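Local coordinates for LanC-like protein GCR2 (Arabidopsis thaliana, PDB 3T33) that binds zinc as a member of the LanC-like family and may play a role in abscisic acid signalling, at residues Y168-L182 with A232-T246. Residues are numbered along the deposited sequence; the frame is centred on the assembly and turned at random.
Sequences YELLYGRAGYLWACL and AAHGLAGIMNVLMHT
Glu169 sets its CG between its own backbone N and carbonyl carbon (chi1 48°) and bends again at chi2, which lays its carboxylate beside the imidazole of His234, the two planes only 20° apart. The hydrogen bond from His234 ND1 to Glu169 OE2 is modelled at 2.4 Å, a length too short to take literally. The other oxygen, Glu169 OE1, accepts from Tyr172 N at 2.8 Å on its syn lone pair; the long, twice-bent glutamate chain lets one oxygen face His234 while the other reaches back to its own loop. Ala233 O accepts from both Leu170 N and Leu171 N, each at 3.2 Å. Farther along, the axes of helix segments 174-182 and 236-244 approach to 9.4 Å and cross at 32°. Val242 is a knob among Ala175, Leu178, Trp179 and Leu182: its CG2 lies 3.7 Å from Ala175 CB, where a small residue admits the branched one, while CG1 meets Leu178 and Leu182. Trp224 stacks on the His234 ring, and Ala233 lies close to Cys288 and Cys333, which with His334 bind the zinc ion. Adjacent, near-parallel inner helices, here N-capped by Gly173 and Gly235, are characteristic of the LanC-like alpha/alpha toroid.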
loop_
_atom_site.group_PDB
_atom_site.type_symbol
_atom_site.label_atom_id
_atom_site.label_comp_id
_atom_site.label_asym_id
_atom_site.label_seq_id
_atom_site.Cartn_x
_atom_site.Cartn_y
_atom_site.Cartn_z
ATOM N N TYR A 168 -0.913 18.268 3.841
ATOM C CA TYR A 168 -0.899 17.322 4.983
ATOM C C TYR A 168 -0.996 15.836 4.614
ATOM O O TYR A 168 -0.801 14.978 5.468
ATOM C CB TYR A 168 -1.992 17.687 6.022
ATOM C CG TYR A 168 -1.712 19.066 6.545
ATOM C CD1 TYR A 168 -0.912 19.236 7.660
ATOM C CD2 TYR A 168 -2.139 20.201 5.849
ATOM C CE1 TYR A 168 -0.586 20.466 8.119
ATOM C CE2 TYR A 168 -1.760 21.483 6.296
ATOM C CZ TYR A 168 -0.989 21.591 7.436
ATOM O OH TYR A 168 -0.609 22.812 7.955
ATOM N N GLU A 169 -1.306 15.560 3.364
ATOM C CA GLU A 169 -1.683 14.267 2.964
ATOM C C GLU A 169 -0.448 13.351 2.676
ATOM O O GLU A 169 0.702 13.707 2.999
ATOM C CB GLU A 169 -2.705 14.348 1.808
ATOM C CG GLU A 169 -2.346 15.258 0.678
ATOM C CD GLU A 169 -1.059 14.823 -0.043
ATOM O OE1 GLU A 169 0.022 15.116 0.488
ATOM O OE2 GLU A 169 -1.137 14.202 -1.123
ATOM N N LEU A 170 -0.685 12.177 2.096
ATOM C CA LEU A 170 0.362 11.120 2.121
ATOM C C LEU A 170 1.251 11.250 0.952
ATOM O O LEU A 170 2.407 10.990 1.069
ATOM C CB LEU A 170 -0.225 9.686 2.097
ATOM C CG LEU A 170 0.263 8.498 2.957
ATOM C CD1 LEU A 170 0.196 7.175 2.143
ATOM C CD2 LEU A 170 1.552 8.658 3.605
ATOM N N LEU A 171 0.718 11.566 -0.207
ATOM C CA LEU A 171 1.568 11.606 -1.395
ATOM C C LEU A 171 2.529 12.803 -1.459
ATOM O O LEU A 171 3.692 12.646 -1.888
ATOM C CB LEU A 171 0.732 11.442 -2.652
ATOM C CG LEU A 171 0.675 10.006 -3.184
ATOM C CD1 LEU A 171 0.302 9.013 -2.155
ATOM C CD2 LEU A 171 -0.187 9.832 -4.396
ATOM N N TYR A 172 2.107 13.962 -0.936
ATOM C CA TYR A 172 2.922 15.237 -1.065
ATOM C C TYR A 172 3.170 15.992 0.243
ATOM O O TYR A 172 4.107 16.763 0.345
ATOM C CB TYR A 172 2.380 16.159 -2.180
ATOM C CG TYR A 172 2.385 15.482 -3.564
ATOM C CD1 TYR A 172 3.592 15.113 -4.204
ATOM C CD2 TYR A 172 1.201 15.186 -4.219
ATOM C CE1 TYR A 172 3.590 14.495 -5.441
ATOM C CE2 TYR A 172 1.198 14.556 -5.468
ATOM C CZ TYR A 172 2.380 14.216 -6.056
ATOM O OH TYR A 172 2.350 13.589 -7.277
ATOM N N GLY A 173 2.426 15.633 1.272
ATOM C CA GLY A 173 2.426 16.328 2.517
ATOM C C GLY A 173 3.135 15.691 3.664
ATOM O O GLY A 173 3.923 14.757 3.535
ATOM N N ARG A 174 2.860 16.267 4.805
ATOM C CA ARG A 174 3.484 15.927 6.034
ATOM C C ARG A 174 3.213 14.475 6.477
ATOM O O ARG A 174 4.084 13.872 7.029
ATOM C CB ARG A 174 3.014 16.931 7.144
ATOM C CG ARG A 174 3.889 18.218 7.257
ATOM C CD ARG A 174 3.310 19.259 8.292
ATOM N NE ARG A 174 2.544 20.279 7.594
ATOM C CZ ARG A 174 3.040 21.433 7.176
ATOM N NH1 ARG A 174 4.289 21.744 7.423
ATOM N NH2 ARG A 174 2.278 22.248 6.480
ATOM N N ALA A 175 2.006 13.940 6.308
ATOM C CA ALA A 175 1.772 12.547 6.705
ATOM C C ALA A 175 2.805 11.664 5.952
ATOM O O ALA A 175 3.442 10.800 6.555
ATOM C CB ALA A 175 0.321 12.109 6.400
ATOM N N GLY A 176 3.023 11.983 4.680
ATOM C CA GLY A 176 4.014 11.357 3.815
ATOM C C GLY A 176 5.468 11.397 4.253
ATOM O O GLY A 176 6.196 10.393 4.135
ATOM N N TYR A 177 5.924 12.549 4.741
ATOM C CA TYR A 177 7.280 12.632 5.222
ATOM C C TYR A 177 7.338 11.848 6.547
ATOM O O TYR A 177 8.305 11.153 6.868
ATOM C CB TYR A 177 7.620 14.107 5.429
ATOM C CG TYR A 177 8.792 14.280 6.344
ATOM C CD1 TYR A 177 10.100 14.139 5.860
ATOM C CD2 TYR A 177 8.621 14.567 7.664
ATOM C CE1 TYR A 177 11.205 14.275 6.699
ATOM C CE2 TYR A 177 9.776 14.718 8.552
ATOM C CZ TYR A 177 11.040 14.571 8.044
ATOM O OH TYR A 177 12.167 14.642 8.858
ATOM N N LEU A 178 6.311 12.019 7.360
ATOM C CA LEU A 178 6.273 11.418 8.694
ATOM C C LEU A 178 6.232 9.877 8.567
ATOM O O LEU A 178 6.913 9.168 9.319
ATOM C CB LEU A 178 5.004 11.881 9.409
ATOM C CG LEU A 178 4.658 11.216 10.748
ATOM C CD1 LEU A 178 5.854 11.388 11.739
ATOM C CD2 LEU A 178 3.367 11.801 11.304
ATOM N N TRP A 179 5.431 9.385 7.610
ATOM C CA TRP A 179 5.473 7.959 7.249
ATOM C C TRP A 179 6.935 7.408 7.021
ATOM O O TRP A 179 7.291 6.393 7.616
ATOM C CB TRP A 179 4.526 7.654 6.063
ATOM C CG TRP A 179 4.150 6.144 5.945
ATOM C CD1 TRP A 179 2.951 5.550 6.303
ATOM C CD2 TRP A 179 5.000 5.067 5.466
ATOM N NE1 TRP A 179 2.993 4.203 6.048
ATOM C CE2 TRP A 179 4.240 3.869 5.554
ATOM C CE3 TRP A 179 6.316 5.010 4.956
ATOM C CZ2 TRP A 179 4.763 2.582 5.139
ATOM C CZ3 TRP A 179 6.846 3.745 4.525
ATOM C CH2 TRP A 179 6.037 2.541 4.623
ATOM N N ALA A 180 7.763 8.137 6.264
ATOM C CA ALA A 180 9.157 7.760 5.989
ATOM C C ALA A 180 9.992 7.658 7.233
ATOM O O ALA A 180 10.882 6.780 7.324
ATOM C CB ALA A 180 9.828 8.758 5.027
ATOM N N CYS A 181 9.789 8.624 8.140
ATOM C CA CYS A 181 10.472 8.628 9.408
ATOM C C CYS A 181 10.088 7.343 10.151
ATOM O O CYS A 181 10.940 6.692 10.642
ATOM C CB CYS A 181 10.055 9.836 10.286
ATOM S SG CYS A 181 10.427 11.471 9.541
ATOM N N LEU A 182 8.784 7.093 10.336
ATOM C CA LEU A 182 8.325 5.881 11.041
ATOM C C LEU A 182 8.919 4.637 10.395
ATOM O O LEU A 182 9.461 3.827 11.051
ATOM C CB LEU A 182 6.833 5.823 11.036
ATOM C CG LEU A 182 6.181 6.967 11.833
ATOM C CD1 LEU A 182 4.720 7.084 11.529
ATOM C CD2 LEU A 182 6.452 6.797 13.380
ATOM N N ALA A 232 -6.836 7.348 1.167
ATOM C CA ALA A 232 -5.500 7.018 1.670
ATOM C C ALA A 232 -4.434 7.953 1.061
ATOM O O ALA A 232 -3.598 8.470 1.756
ATOM C CB ALA A 232 -5.196 5.529 1.357
ATOM N N ALA A 233 -4.460 8.129 -0.249
ATOM C CA ALA A 233 -3.419 8.826 -0.947
ATOM C C ALA A 233 -3.438 10.344 -0.621
ATOM O O ALA A 233 -2.403 10.891 -0.260
ATOM C CB ALA A 233 -3.547 8.572 -2.410
ATOM N N HIS A 234 -4.606 11.007 -0.660
ATOM C CA HIS A 234 -4.632 12.437 -0.445
ATOM C C HIS A 234 -5.597 12.933 0.627
ATOM O O HIS A 234 -5.750 14.175 0.781
ATOM C CB HIS A 234 -4.964 13.199 -1.738
ATOM C CG HIS A 234 -3.977 13.015 -2.844
ATOM N ND1 HIS A 234 -2.684 13.480 -2.762
ATOM C CD2 HIS A 234 -4.131 12.538 -4.109
ATOM C CE1 HIS A 234 -2.064 13.247 -3.908
ATOM N NE2 HIS A 234 -2.923 12.679 -4.748
ATOM N N GLY A 235 -6.203 12.006 1.386
ATOM C CA GLY A 235 -7.286 12.331 2.275
ATOM C C GLY A 235 -7.120 12.010 3.732
ATOM O O GLY A 235 -6.009 11.779 4.217
ATOM N N LEU A 236 -8.253 11.959 4.426
ATOM C CA LEU A 236 -8.311 11.747 5.860
ATOM C C LEU A 236 -7.712 10.384 6.294
ATOM O O LEU A 236 -6.952 10.309 7.271
ATOM C CB LEU A 236 -9.792 11.854 6.327
ATOM C CG LEU A 236 -10.589 13.170 6.119
ATOM C CD1 LEU A 236 -12.012 13.057 6.699
ATOM C CD2 LEU A 236 -9.914 14.422 6.693
ATOM N N ALA A 237 -8.065 9.325 5.564
ATOM C CA ALA A 237 -7.617 7.956 5.885
ATOM C C ALA A 237 -6.120 7.855 6.043
ATOM O O ALA A 237 -5.664 7.373 7.053
ATOM C CB ALA A 237 -8.089 6.998 4.776
ATOM N N GLY A 238 -5.375 8.351 5.039
ATOM C CA GLY A 238 -3.914 8.293 4.989
ATOM C C GLY A 238 -3.271 9.051 6.111
ATOM O O GLY A 238 -2.239 8.638 6.681
ATOM N N ILE A 239 -3.862 10.195 6.434
ATOM C CA ILE A 239 -3.393 10.978 7.589
ATOM C C ILE A 239 -3.657 10.293 8.916
ATOM O O ILE A 239 -2.764 10.227 9.747
ATOM C CB ILE A 239 -4.044 12.406 7.599
ATOM C CG1 ILE A 239 -3.736 13.111 6.242
ATOM C CG2 ILE A 239 -3.495 13.203 8.777
ATOM C CD1 ILE A 239 -4.474 14.451 5.998
ATOM N N MET A 240 -4.883 9.834 9.151
ATOM C CA MET A 240 -5.195 9.115 10.403
ATOM C C MET A 240 -4.299 7.883 10.549
ATOM O O MET A 240 -3.718 7.631 11.624
ATOM C CB MET A 240 -6.663 8.680 10.386
ATOM C CG MET A 240 -7.623 9.881 10.264
ATOM S SD MET A 240 -7.326 11.190 11.480
ATOM C CE MET A 240 -6.988 12.568 10.294
ATOM N N ASN A 241 -4.152 7.169 9.431
ATOM C CA ASN A 241 -3.328 5.967 9.357
ATOM C C ASN A 241 -1.958 6.280 9.903
ATOM O O ASN A 241 -1.538 5.681 10.905
ATOM C CB ASN A 241 -3.251 5.386 7.934
ATOM C CG ASN A 241 -2.452 4.081 7.872
ATOM O OD1 ASN A 241 -1.369 4.006 7.295
ATOM N ND2 ASN A 241 -3.000 3.062 8.436
ATOM N N VAL A 242 -1.300 7.284 9.331
ATOM C CA VAL A 242 0.039 7.653 9.831
ATOM C C VAL A 242 0.002 8.018 11.316
ATOM O O VAL A 242 0.921 7.682 12.076
ATOM C CB VAL A 242 0.699 8.837 9.023
ATOM C CG1 VAL A 242 2.177 8.887 9.320
ATOM C CG2 VAL A 242 0.556 8.607 7.515
ATOM N N LEU A 243 -1.041 8.746 11.730
ATOM C CA LEU A 243 -1.082 9.196 13.094
ATOM C C LEU A 243 -1.184 8.015 14.020
ATOM O O LEU A 243 -0.551 8.011 15.061
ATOM C CB LEU A 243 -2.224 10.195 13.308
ATOM C CG LEU A 243 -2.016 11.567 12.629
ATOM C CD1 LEU A 243 -3.281 12.340 12.845
ATOM C CD2 LEU A 243 -0.755 12.353 13.175
ATOM N N MET A 244 -1.910 6.965 13.623
ATOM C CA MET A 244 -2.040 5.804 14.527
ATOM C C MET A 244 -0.749 5.091 14.749
ATOM O O MET A 244 -0.643 4.281 15.660
ATOM C CB MET A 244 -3.120 4.832 14.076
ATOM C CG MET A 244 -4.481 5.533 14.087
ATOM S SD MET A 244 -5.820 4.432 13.652
ATOM C CE MET A 244 -5.884 4.656 11.861
ATOM N N HIS A 245 0.243 5.394 13.922
ATOM C CA HIS A 245 1.514 4.718 14.036
ATOM C C HIS A 245 2.480 5.396 14.982
ATOM O O HIS A 245 3.610 4.897 15.116
ATOM C CB HIS A 245 2.132 4.487 12.682
ATOM C CG HIS A 245 1.469 3.402 11.903
ATOM N ND1 HIS A 245 1.753 2.060 12.093
ATOM C CD2 HIS A 245 0.508 3.447 10.963
ATOM C CE1 HIS A 245 0.999 1.330 11.295
ATOM N NE2 HIS A 245 0.230 2.144 10.599
ATOM N N THR A 246 2.034 6.469 15.669
ATOM C CA THR A 246 2.877 7.276 16.596
ATOM C C THR A 246 2.231 7.325 17.977
ATOM O O THR A 246 1.101 6.860 18.168
ATOM C CB THR A 246 3.026 8.806 16.181
ATOM O OG1 THR A 246 1.728 9.439 16.133
ATOM C CG2 THR A 246 3.594 8.970 14.864
#